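Local coordinates for protein endo-1,3-beta-glucanase (Streptomyces sioyaensis, PDB 3DGT) that hydrolyses internal linkages of 1,3-beta-glucans through its glycoside hydrolase family 16 catalytic domain, the part of the longer protein that this chain represents, at residues E86-T90 and A128-G132; W137-L143 and T158-S164. The contacts are given in a common frame with arbitrary orientation. Residue numbers count along the deposited sequence, not the author numbering.

Interaction 1 (E86-T90 and A128-G132)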
# COMPACT_ATOMS: atom_id res chain seq x y z
N GLU A 86 6.36 6.49 -4.00
CA GLU A 86 6.91 6.10 -2.69
C GLU A 86 7.37 7.32 -1.91
O GLU A 86 7.81 8.31 -2.49
CB GLU A 86 8.12 5.17 -2.85
CG GLU A 86 7.94 4.06 -3.85
CD GLU A 86 9.09 3.08 -3.89
OE1 GLU A 86 10.08 3.24 -3.13
OE2 GLU A 86 9.00 2.15 -4.69
N THR A 87 7.31 7.23 -0.59
CA THR A 87 7.82 8.34 0.21
C THR A 87 9.32 8.49 -0.04
O THR A 87 10.06 7.50 -0.18
CB THR A 87 7.54 8.17 1.72
OG1 THR A 87 7.99 6.89 2.16
CG2 THR A 87 6.05 8.33 2.00
N THR A 88 9.77 9.74 -0.11
CA THR A 88 11.20 10.01 -0.10
C THR A 88 11.81 9.47 1.20
O THR A 88 12.92 8.94 1.19
CB THR A 88 11.47 11.50 -0.23
OG1 THR A 88 10.66 12.20 0.72
CG2 THR A 88 11.09 11.99 -1.61
N ARG A 89 11.07 9.61 2.30
CA ARG A 89 11.51 9.12 3.60
C ARG A 89 11.44 7.60 3.71
O ARG A 89 10.51 6.95 3.23
CB ARG A 89 10.67 9.78 4.69
CG ARG A 89 10.97 11.25 4.89
CD ARG A 89 10.05 11.87 5.92
NE ARG A 89 10.31 11.34 7.26
CZ ARG A 89 9.61 11.70 8.34
NH1 ARG A 89 8.62 12.58 8.25
NH2 ARG A 89 9.93 11.17 9.51
N THR A 90 12.45 7.05 4.38
CA THR A 90 12.57 5.62 4.63
C THR A 90 12.72 5.33 6.11
O THR A 90 13.01 4.20 6.48
CB THR A 90 13.80 5.02 3.92
OG1 THR A 90 14.99 5.65 4.39
CG2 THR A 90 13.70 5.18 2.42
N ALA A 128 13.32 -0.33 4.65
CA ALA A 128 14.28 0.61 4.06
C ALA A 128 15.44 -0.06 3.28
O ALA A 128 15.81 0.45 2.21
CB ALA A 128 14.82 1.56 5.12
N PRO A 129 16.02 -1.17 3.79
CA PRO A 129 17.12 -1.77 3.01
C PRO A 129 16.76 -2.26 1.61
O PRO A 129 17.67 -2.54 0.83
CB PRO A 129 17.59 -2.94 3.90
CG PRO A 129 17.20 -2.49 5.30
CD PRO A 129 15.85 -1.85 5.09
N PHE A 130 15.47 -2.35 1.28
CA PHE A 130 15.07 -2.71 -0.08
C PHE A 130 15.46 -1.63 -1.08
O PHE A 130 15.83 -1.93 -2.23
CB PHE A 130 13.56 -2.97 -0.13
CG PHE A 130 13.06 -3.47 -1.47
CD1 PHE A 130 12.65 -2.59 -2.46
CD2 PHE A 130 12.96 -4.84 -1.70
CE1 PHE A 130 12.18 -3.07 -3.69
CE2 PHE A 130 12.48 -5.32 -2.93
CZ PHE A 130 12.08 -4.43 -3.92
N ARG A 131 15.37 -0.37 -0.67
CA ARG A 131 15.64 0.72 -1.61
C ARG A 131 17.09 0.72 -2.05
O ARG A 131 18.00 0.69 -1.22
CB ARG A 131 15.27 2.07 -0.99
CG ARG A 131 15.53 3.26 -1.91
CD ARG A 131 14.84 4.52 -1.43
NE ARG A 131 13.39 4.44 -1.59
CZ ARG A 131 12.54 5.39 -1.18
NH1 ARG A 131 12.98 6.48 -0.57
NH2 ARG A 131 11.25 5.22 -1.38
N GLY A 132 17.30 0.74 -3.36
CA GLY A 132 18.66 0.67 -3.91
C GLY A 132 19.27 -0.71 -3.85
O GLY A 132 20.47 -0.87 -4.07
O HOH W 1 12.67 2.13 -3.29
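Arg131 makes the main connection between the two segments. With chi1 and chi2 both t, its chain runs out almost fully extended from the end of the short 3-10 turn 128-130, and the m rotamer at chi3 turns the guanidinium onto the end of strand 80-87. The group is then read along its edge: NH2 donates to Thr87 O at 2.8 Å and forms a salt bridge with Glu86 OE1 at 2.9 Å, while NH1 reaches Thr87 O at 3.1 Å and, by a weak bond, Thr88 O at 3.0 Å. Glu86 (m, t) directs its carboxylate toward this charge; its other oxygen, OE2, is bonded to Tyr38. A water ties Glu86 OE1 (2.8 Å) to Arg131 NE (3.0 Å), so the side of the guanidinium nearest the chain is also engaged. In the jelly-roll beta sandwich of family 16 enzymes, strands 80-87 and 119-127 lie one on each edge of strand 236-244, and the arginine spans that intervening strand, making a cation-pi contact with its Phe237. Over one guanidinium face sits the methyl of Thr90, whose p rotamer brings CG2 to 3.3 Å from Arg131 NH1. Thr90 also packs on Ala128, with CB to CB at 3.8 Å and Thr90 O to Ala128 CB at 3.5 Å. The turn carrying the arginine is fixed by Arg131 N bonding to Ala128 O at 3.0 Å. On the other segment, the p rotamer of Thr87 lets OG1 donate to Arg89 O at 2.7 Å, bracing the bend that follows the strand.

Interaction 2 (W137-L143 and T158-S164)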
# COMPACT_ATOMS: atom_id res chain seq x y z
N TRP A 137 13.63 -9.27 -0.83
CA TRP A 137 12.25 -9.65 -0.50
C TRP A 137 12.15 -11.17 -0.34
O TRP A 137 12.71 -11.90 -1.15
CB TRP A 137 11.30 -9.20 -1.61
CG TRP A 137 9.84 -9.29 -1.25
CD1 TRP A 137 9.05 -8.29 -0.74
CD2 TRP A 137 8.99 -10.45 -1.35
NE1 TRP A 137 7.78 -8.75 -0.51
CE2 TRP A 137 7.71 -10.07 -0.88
CE3 TRP A 137 9.18 -11.77 -1.79
CZ2 TRP A 137 6.63 -10.96 -0.84
CZ3 TRP A 137 8.11 -12.65 -1.75
CH2 TRP A 137 6.85 -12.24 -1.28
N PRO A 138 11.39 -11.66 0.67
CA PRO A 138 10.58 -10.95 1.66
C PRO A 138 11.30 -10.68 2.97
O PRO A 138 10.70 -10.12 3.89
CB PRO A 138 9.44 -11.93 1.91
CG PRO A 138 10.13 -13.27 1.85
CD PRO A 138 11.22 -13.13 0.81
N GLY A 139 12.57 -11.07 3.08
CA GLY A 139 13.28 -11.01 4.36
C GLY A 139 13.32 -9.61 4.95
O GLY A 139 13.33 -9.44 6.17
N VAL A 140 13.35 -8.60 4.08
CA VAL A 140 13.46 -7.20 4.50
C VAL A 140 12.18 -6.66 5.15
O VAL A 140 12.20 -5.62 5.83
CB VAL A 140 13.86 -6.32 3.28
CG1 VAL A 140 12.70 -6.17 2.29
CG2 VAL A 140 14.37 -4.96 3.72
N GLY A 141 11.07 -7.37 4.94
CA GLY A 141 9.77 -7.00 5.53
C GLY A 141 8.90 -6.15 4.63
O GLY A 141 9.36 -5.15 4.06
N GLU A 142 7.64 -6.55 4.52
CA GLU A 142 6.62 -5.80 3.79
C GLU A 142 5.35 -5.78 4.61
O GLU A 142 4.89 -6.83 5.07
CB GLU A 142 6.34 -6.43 2.43
CG GLU A 142 5.25 -5.68 1.64
CD GLU A 142 5.15 -6.12 0.20
OE1 GLU A 142 6.17 -6.56 -0.37
OE2 GLU A 142 4.05 -5.99 -0.38
N LEU A 143 4.79 -4.60 4.79
CA LEU A 143 3.52 -4.46 5.49
C LEU A 143 2.50 -3.93 4.51
O LEU A 143 2.54 -2.77 4.12
CB LEU A 143 3.66 -3.53 6.69
CG LEU A 143 4.77 -3.86 7.70
CD1 LEU A 143 4.85 -2.81 8.79
CD2 LEU A 143 4.58 -5.24 8.31
N THR A 158 -1.62 -7.63 5.16
CA THR A 158 -0.68 -8.74 5.18
C THR A 158 0.71 -8.31 5.62
O THR A 158 1.18 -7.23 5.23
CB THR A 158 -0.54 -9.35 3.76
OG1 THR A 158 -1.83 -9.57 3.19
CG2 THR A 158 0.20 -10.67 3.82
N MET A 159 1.38 -9.16 6.40
CA MET A 159 2.82 -9.03 6.58
C MET A 159 3.57 -10.10 5.81
O MET A 159 3.25 -11.28 5.91
CB MET A 159 3.23 -9.07 8.06
CG MET A 159 4.74 -8.99 8.25
SD MET A 159 5.14 -8.77 9.98
CE MET A 159 6.93 -8.63 9.89
N HIS A 160 4.59 -9.67 5.08
CA HIS A 160 5.52 -10.58 4.41
C HIS A 160 6.87 -10.52 5.11
O HIS A 160 7.30 -9.46 5.56
CB HIS A 160 5.64 -10.23 2.93
CG HIS A 160 4.40 -10.52 2.14
ND1 HIS A 160 3.43 -9.57 1.88
CD2 HIS A 160 3.97 -11.67 1.58
CE1 HIS A 160 2.46 -10.14 1.18
NE2 HIS A 160 2.76 -11.41 0.98
N CYS A 161 7.52 -11.68 5.20
CA CYS A 161 8.75 -11.84 5.98
C CYS A 161 9.40 -13.19 5.71
O CYS A 161 8.82 -14.06 5.05
CB CYS A 161 8.49 -11.65 7.49
SG CYS A 161 6.86 -12.22 8.11
N GLY A 162 10.62 -13.35 6.22
CA GLY A 162 11.28 -14.65 6.24
C GLY A 162 11.83 -15.02 4.88
O GLY A 162 12.59 -14.27 4.28
N THR A 163 11.45 -16.21 4.43
CA THR A 163 11.88 -16.73 3.13
C THR A 163 10.66 -17.06 2.26
O THR A 163 9.55 -17.17 2.76
CB THR A 163 12.71 -18.01 3.30
OG1 THR A 163 12.01 -18.93 4.15
CG2 THR A 163 14.07 -17.69 3.92
N SER A 164 10.89 -17.18 0.96
CA SER A 164 9.82 -17.53 0.03
C SER A 164 10.36 -18.55 -0.96
O SER A 164 11.51 -18.43 -1.36
CB SER A 164 9.35 -16.29 -0.73
OG SER A 164 8.14 -16.54 -1.43
O HOH W 2 12.42 -11.56 7.65
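Two backbone hydrogen bonds join strands 142-144 and 155-160 at the antiparallel hydrogen-bonded pair Glu142 and His160: Glu142 N to His160 O at 3.1 Å and His160 N to Glu142 O at 2.9 Å. CA-H...O contacts share these acceptors, from Gly141 CA to His160 O (3.5 Å) and from Met159 CA to Glu142 O (3.4 Å). Beside them, Leu143 CD2 packs on Met159 CG at 3.8 Å. Before the strand, the type I turn Pro138-Gly141 uses Pro138 O to accept from Gly141 N (3.0 Å) and to receive Cys161 CA (3.3 Å). Beyond the strand ends the two segments are linked by a water, which donates to Gly139 O (2.7 Å) and accepts from Gly162 N (2.9 Å). Cys161 N is taken by Glu171, and its sulfur by the disulfide to Cys169. Among the side chains, Trp137 NE1 donates to Glu142 OE1 at 2.7 Å, and the Trp137 ring meets the His160 ring obliquely, CZ2 to CD2 at 3.7 Å; His160 NE2 is bonded to Thr172 O. Glu142 OE2 lies close to Asp144 OD1, and these two acids, with one residue between them, match the start of the E-x-D-x-x-E signature of glycoside hydrolase family 16.

Interactions 1 and 2 follow one another along the chain, with centres about 15 Å apart, and belong to the same curved sheet of the family 16 domain. Across that sheet the strands run in the order 80-87, 236-244, 119-127, 142-144 and 155-160, so interaction 1 spans the first three and interaction 2 pairs the last two. The connection between strands 119-127 and 142-144 supplies 128-132 to interaction 1 and, running into strand 142-144, most of 137-143 to interaction 2, and there they touch: Pro129 CD packs on Val140 CG2 (3.7 Å), and Phe130 CE2 lies 4.3 Å from Trp137 CB. One loop is tied to both neighbouring parts of the sheet, away from the magnesium site.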